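Long-range contact in myosin-17 (PDB 7KFL), which is a plant class XI myosin whose globular tail binds cargo, which the motor probably carries along actin filaments: residues Q8-S20 with R50-A62. Residues are numbered along the deposited sequence; the frame is centred on the assembly and turned at random.
Sequences QQENQDLLVKCIS and RTSVFDRIIQTIA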
loop_
_atom_site.group_PDB
_atom_site.type_symbol
_atom_site.label_atom_id
_atom_site.label_comp_id
_atom_site.label_asym_id
_atom_site.label_seq_id
_atom_site.Cartn_x
_atom_site.Cartn_y
_atom_site.Cartn_z
ATOM N N GLN A 8 -2.151 26.018 31.316
ATOM C CA GLN A 8 -2.278 25.518 29.919
ATOM C C GLN A 8 -1.068 24.642 29.569
ATOM O O GLN A 8 -1.287 23.586 28.946
ATOM C CB GLN A 8 -2.448 26.672 28.925
ATOM C CG GLN A 8 -3.880 27.179 28.832
ATOM C CD GLN A 8 -4.085 28.153 27.695
ATOM O OE1 GLN A 8 -3.598 27.952 26.584
ATOM N NE2 GLN A 8 -4.826 29.219 27.960
ATOM N N GLN A 9 0.151 25.047 29.949
ATOM C CA GLN A 9 1.383 24.239 29.725
ATOM C C GLN A 9 1.298 22.948 30.551
ATOM O O GLN A 9 1.655 21.886 30.007
ATOM C CB GLN A 9 2.662 25.008 30.072
ATOM C CG GLN A 9 3.905 24.122 30.034
ATOM C CD GLN A 9 5.216 24.870 29.998
ATOM O OE1 GLN A 9 5.264 26.098 29.991
ATOM N NE2 GLN A 9 6.305 24.117 29.978
ATOM N N GLU A 10 0.859 23.044 31.812
ATOM C CA GLU A 10 0.673 21.882 32.726
ATOM C C GLU A 10 -0.277 20.874 32.068
ATOM O O GLU A 10 0.055 19.674 32.064
ATOM C CB GLU A 10 0.150 22.331 34.097
ATOM C CG GLU A 10 -0.661 21.266 34.825
ATOM C CD GLU A 10 -1.058 21.607 36.252
ATOM O OE1 GLU A 10 -1.695 22.662 36.454
ATOM O OE2 GLU A 10 -0.738 20.812 37.160
ATOM N N ASN A 11 -1.410 21.355 31.543
ATOM C CA ASN A 11 -2.469 20.531 30.895
ATOM C C ASN A 11 -1.911 19.849 29.640
ATOM O O ASN A 11 -2.219 18.662 29.431
ATOM C CB ASN A 11 -3.706 21.365 30.549
ATOM C CG ASN A 11 -4.554 21.705 31.758
ATOM O OD1 ASN A 11 -4.333 21.179 32.846
ATOM N ND2 ASN A 11 -5.528 22.581 31.576
ATOM N N GLN A 12 -1.135 20.580 28.833
ATOM C CA GLN A 12 -0.502 20.070 27.586
ATOM C C GLN A 12 0.571 19.036 27.948
ATOM O O GLN A 12 0.613 17.985 27.281
ATOM C CB GLN A 12 0.065 21.230 26.763
ATOM C CG GLN A 12 -1.016 22.110 26.147
ATOM C CD GLN A 12 -0.487 23.422 25.619
ATOM O OE1 GLN A 12 0.704 23.578 25.359
ATOM N NE2 GLN A 12 -1.382 24.382 25.449
ATOM N N ASP A 13 1.389 19.323 28.970
ATOM C CA ASP A 13 2.417 18.395 29.522
ATOM C C ASP A 13 1.751 17.081 29.950
ATOM O O ASP A 13 2.375 16.017 29.769
ATOM C CB ASP A 13 3.178 19.017 30.700
ATOM C CG ASP A 13 4.470 19.723 30.318
ATOM O OD1 ASP A 13 5.235 19.156 29.511
ATOM O OD2 ASP A 13 4.705 20.833 30.835
ATOM N N LEU A 14 0.535 17.162 30.497
ATOM C CA LEU A 14 -0.259 15.999 30.978
ATOM C C LEU A 14 -0.692 15.127 29.791
ATOM O O LEU A 14 -0.455 13.907 29.851
ATOM C CB LEU A 14 -1.476 16.502 31.765
ATOM C CG LEU A 14 -1.459 16.246 33.272
ATOM C CD1 LEU A 14 -1.525 14.756 33.574
ATOM C CD2 LEU A 14 -0.238 16.878 33.928
ATOM N N LEU A 15 -1.307 15.729 28.766
ATOM C CA LEU A 15 -1.831 15.019 27.566
ATOM C C LEU A 15 -0.677 14.306 26.854
ATOM O O LEU A 15 -0.845 13.123 26.516
ATOM C CB LEU A 15 -2.528 16.017 26.631
ATOM C CG LEU A 15 -3.243 15.408 25.423
ATOM C CD1 LEU A 15 -4.326 14.429 25.854
ATOM C CD2 LEU A 15 -3.839 16.493 24.540
ATOM N N VAL A 16 0.448 15.003 26.651
ATOM C CA VAL A 16 1.680 14.462 25.998
ATOM C C VAL A 16 2.090 13.168 26.710
ATOM O O VAL A 16 2.435 12.199 26.008
ATOM C CB VAL A 16 2.828 15.493 25.991
ATOM C CG1 VAL A 16 4.183 14.851 25.716
ATOM C CG2 VAL A 16 2.565 16.616 24.998
ATOM N N LYS A 17 2.048 13.156 28.046
ATOM C CA LYS A 17 2.481 12.007 28.887
ATOM C C LYS A 17 1.488 10.848 28.744
ATOM O O LYS A 17 1.942 9.689 28.786
ATOM C CB LYS A 17 2.647 12.443 30.346
ATOM C CG LYS A 17 3.424 11.481 31.240
ATOM C CD LYS A 17 4.751 10.985 30.671
ATOM C CE LYS A 17 5.549 12.029 29.908
ATOM N NZ LYS A 17 6.794 11.456 29.344
ATOM N N CYS A 18 0.197 11.144 28.562
ATOM C CA CYS A 18 -0.883 10.138 28.364
ATOM C C CYS A 18 -0.764 9.491 26.977
ATOM O O CYS A 18 -0.837 8.247 26.904
ATOM C CB CYS A 18 -2.260 10.764 28.539
ATOM S SG CYS A 18 -2.581 11.300 30.240
ATOM N N ILE A 19 -0.590 10.296 25.923
ATOM C CA ILE A 19 -0.568 9.823 24.504
ATOM C C ILE A 19 0.835 9.315 24.136
ATOM O O ILE A 19 0.968 8.731 23.045
ATOM C CB ILE A 19 -1.077 10.910 23.532
ATOM C CG1 ILE A 19 -0.187 12.155 23.503
ATOM C CG2 ILE A 19 -2.523 11.262 23.846
ATOM C CD1 ILE A 19 -0.399 13.033 22.291
ATOM N N SER A 20 1.836 9.517 25.004
ATOM C CA SER A 20 3.197 8.923 24.882
ATOM C C SER A 20 3.161 7.444 25.287
ATOM O O SER A 20 4.003 6.677 24.785
ATOM C CB SER A 20 4.214 9.682 25.694
ATOM O OG SER A 20 4.527 10.922 25.078
ATOM N N ARG A 50 -4.423 31.234 19.251
ATOM C CA ARG A 50 -3.009 30.793 19.408
ATOM C C ARG A 50 -2.925 29.769 20.548
ATOM O O ARG A 50 -3.598 29.976 21.579
ATOM C CB ARG A 50 -2.110 32.004 19.675
ATOM C CG ARG A 50 -0.622 31.745 19.477
ATOM C CD ARG A 50 0.224 32.935 19.896
ATOM N NE ARG A 50 1.638 32.777 19.569
ATOM C CZ ARG A 50 2.202 33.089 18.402
ATOM N NH1 ARG A 50 1.480 33.586 17.407
ATOM N NH2 ARG A 50 3.500 32.897 18.228
ATOM N N THR A 51 -2.133 28.705 20.366
ATOM C CA THR A 51 -1.916 27.617 21.360
ATOM C C THR A 51 -0.822 26.666 20.863
ATOM O O THR A 51 -0.676 26.530 19.634
ATOM C CB THR A 51 -3.208 26.839 21.647
ATOM O OG1 THR A 51 -2.915 25.823 22.607
ATOM C CG2 THR A 51 -3.816 26.202 20.416
ATOM N N SER A 52 -0.120 26.016 21.797
ATOM C CA SER A 52 0.995 25.064 21.548
ATOM C C SER A 52 0.489 23.615 21.541
ATOM O O SER A 52 1.270 22.729 21.149
ATOM C CB SER A 52 2.089 25.240 22.572
ATOM O OG SER A 52 2.835 26.422 22.324
ATOM N N VAL A 53 -0.760 23.381 21.961
ATOM C CA VAL A 53 -1.332 22.015 22.167
ATOM C C VAL A 53 -1.171 21.195 20.881
ATOM O O VAL A 53 -0.707 20.043 20.975
ATOM C CB VAL A 53 -2.801 22.063 22.634
ATOM C CG1 VAL A 53 -3.736 22.658 21.591
ATOM C CG2 VAL A 53 -3.291 20.688 23.067
ATOM N N PHE A 54 -1.521 21.772 19.729
ATOM C CA PHE A 54 -1.525 21.088 18.408
ATOM C C PHE A 54 -0.091 20.707 18.021
ATOM O O PHE A 54 0.130 19.548 17.635
ATOM C CB PHE A 54 -2.179 21.975 17.350
ATOM C CG PHE A 54 -3.626 22.295 17.619
ATOM C CD1 PHE A 54 -4.579 21.290 17.659
ATOM C CD2 PHE A 54 -4.039 23.601 17.832
ATOM C CE1 PHE A 54 -5.910 21.584 17.908
ATOM C CE2 PHE A 54 -5.371 23.893 18.082
ATOM C CZ PHE A 54 -6.304 22.884 18.118
ATOM N N ASP A 55 0.844 21.655 18.126
ATOM C CA ASP A 55 2.292 21.446 17.847
ATOM C C ASP A 55 2.807 20.256 18.665
ATOM O O ASP A 55 3.550 19.428 18.101
ATOM C CB ASP A 55 3.120 22.696 18.164
ATOM C CG ASP A 55 3.105 23.754 17.075
ATOM O OD1 ASP A 55 2.620 23.453 15.963
ATOM O OD2 ASP A 55 3.586 24.871 17.345
ATOM N N ARG A 56 2.417 20.177 19.938
ATOM C CA ARG A 56 2.947 19.191 20.916
ATOM C C ARG A 56 2.389 17.798 20.611
ATOM O O ARG A 56 3.146 16.821 20.778
ATOM C CB ARG A 56 2.626 19.653 22.339
ATOM C CG ARG A 56 3.346 20.938 22.722
ATOM C CD ARG A 56 3.730 20.994 24.183
ATOM N NE ARG A 56 4.541 19.853 24.588
ATOM C CZ ARG A 56 4.854 19.555 25.844
ATOM N NH1 ARG A 56 4.429 20.319 26.837
ATOM N NH2 ARG A 56 5.593 18.491 26.104
ATOM N N ILE A 57 1.124 17.711 20.187
ATOM C CA ILE A 57 0.509 16.456 19.658
ATOM C C ILE A 57 1.351 15.983 18.466
ATOM O O ILE A 57 1.777 14.812 18.474
ATOM C CB ILE A 57 -0.972 16.664 19.272
ATOM C CG1 ILE A 57 -1.856 16.860 20.507
ATOM C CG2 ILE A 57 -1.474 15.516 18.406
ATOM C CD1 ILE A 57 -3.254 17.347 20.196
ATOM N N ILE A 58 1.585 16.866 17.488
ATOM C CA ILE A 58 2.322 16.554 16.227
ATOM C C ILE A 58 3.740 16.091 16.584
ATOM O O ILE A 58 4.174 15.057 16.035
ATOM C CB ILE A 58 2.324 17.764 15.270
ATOM C CG1 ILE A 58 0.918 18.080 14.749
ATOM C CG2 ILE A 58 3.311 17.565 14.128
ATOM C CD1 ILE A 58 0.333 17.028 13.832
ATOM N N GLN A 59 4.427 16.822 17.469
ATOM C CA GLN A 59 5.815 16.521 17.916
ATOM C C GLN A 59 5.863 15.127 18.553
ATOM O O GLN A 59 6.828 14.385 18.282
ATOM C CB GLN A 59 6.305 17.589 18.894
ATOM C CG GLN A 59 6.685 18.899 18.216
ATOM C CD GLN A 59 6.779 20.058 19.181
ATOM O OE1 GLN A 59 6.676 19.893 20.397
ATOM N NE2 GLN A 59 6.978 21.250 18.641
ATOM N N THR A 60 4.855 14.787 19.360
ATOM C CA THR A 60 4.732 13.484 20.070
ATOM C C THR A 60 4.672 12.353 19.036
ATOM O O THR A 60 5.492 11.414 19.143
ATOM C CB THR A 60 3.522 13.491 21.014
ATOM O OG1 THR A 60 3.701 14.567 21.936
ATOM C CG2 THR A 60 3.345 12.194 21.774
ATOM N N ILE A 61 3.750 12.448 18.071
ATOM C CA ILE A 61 3.563 11.439 16.984
ATOM C C ILE A 61 4.864 11.351 16.177
ATOM O O ILE A 61 5.307 10.229 15.896
ATOM C CB ILE A 61 2.356 11.782 16.085
ATOM C CG1 ILE A 61 1.043 11.809 16.872
ATOM C CG2 ILE A 61 2.278 10.826 14.903
ATOM C CD1 ILE A 61 -0.092 12.510 16.154
ATOM N N ALA A 62 5.445 12.501 15.824
ATOM C CA ALA A 62 6.704 12.614 15.050
ATOM C C ALA A 62 7.837 11.886 15.784
ATOM O O ALA A 62 8.574 11.141 15.121
ATOM C CB ALA A 62 7.039 14.066 14.810
#
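Asp13 OD1 takes two N-H groups from Arg56. Arg56 NH1 lies 3.0 Å from Asp13 OD1, nearly straight at 165°. Arg56 NH2 adds a weak, bent bond to Asp13 OD1 at 3.5 Å. The carboxylate lies at the edge of the guanidinium, OD1 near its plane. The two planes are 85° apart, and NH1 meets OD1 from above the carboxylate plane. The salt bridge thus runs through one oxygen. Bends at chi2 and chi3 carry the guanidinium across the flank of helix 8-20, over Val16 and up to Asp13. Val16 CG2 covers one guanidinium face, 3.7 Å from Arg56 NH2.

Toward the C-terminal ends, Val16 CG1 lies 3.8 Å from Thr60 OG1. That hydroxyl bonds back to Arg56 O, which also accepts from Thr60 N on the opposite face of its carbonyl plane. The Thr60 methyl CG2 is thereby turned to Ile19 CD1, 3.9 Å away, and to Ser20 OG. At the other end, the extended Gln12 lays its amide across the start of helix 53-65, with OE1 3.5 Å from Ser52 CB. Thr51 OG1 caps that helix through a weak bond from Val53 N.

Leu15 CD2 meets Val53 CG2 and Ile57 CD1, and Ile19 CD1 meets Ile57, all loosely, on the buried side. Helix 31-43 lies against this side, Cys39 touching Leu15 and Ile36 touching Ile57, and Phe155 of helix 150-186 reaches Ile57. The two segments run roughly parallel, crossing at -25°, and join two helices of the tail domain, 4-20 and 53-65. With an alanine in place of Arg56, Asp13 would probably lose its cationic mate and the Val16 methyl its cover. The chemistry is graded: an apolar seam inside, a charged pair tying the helices along the outer margin.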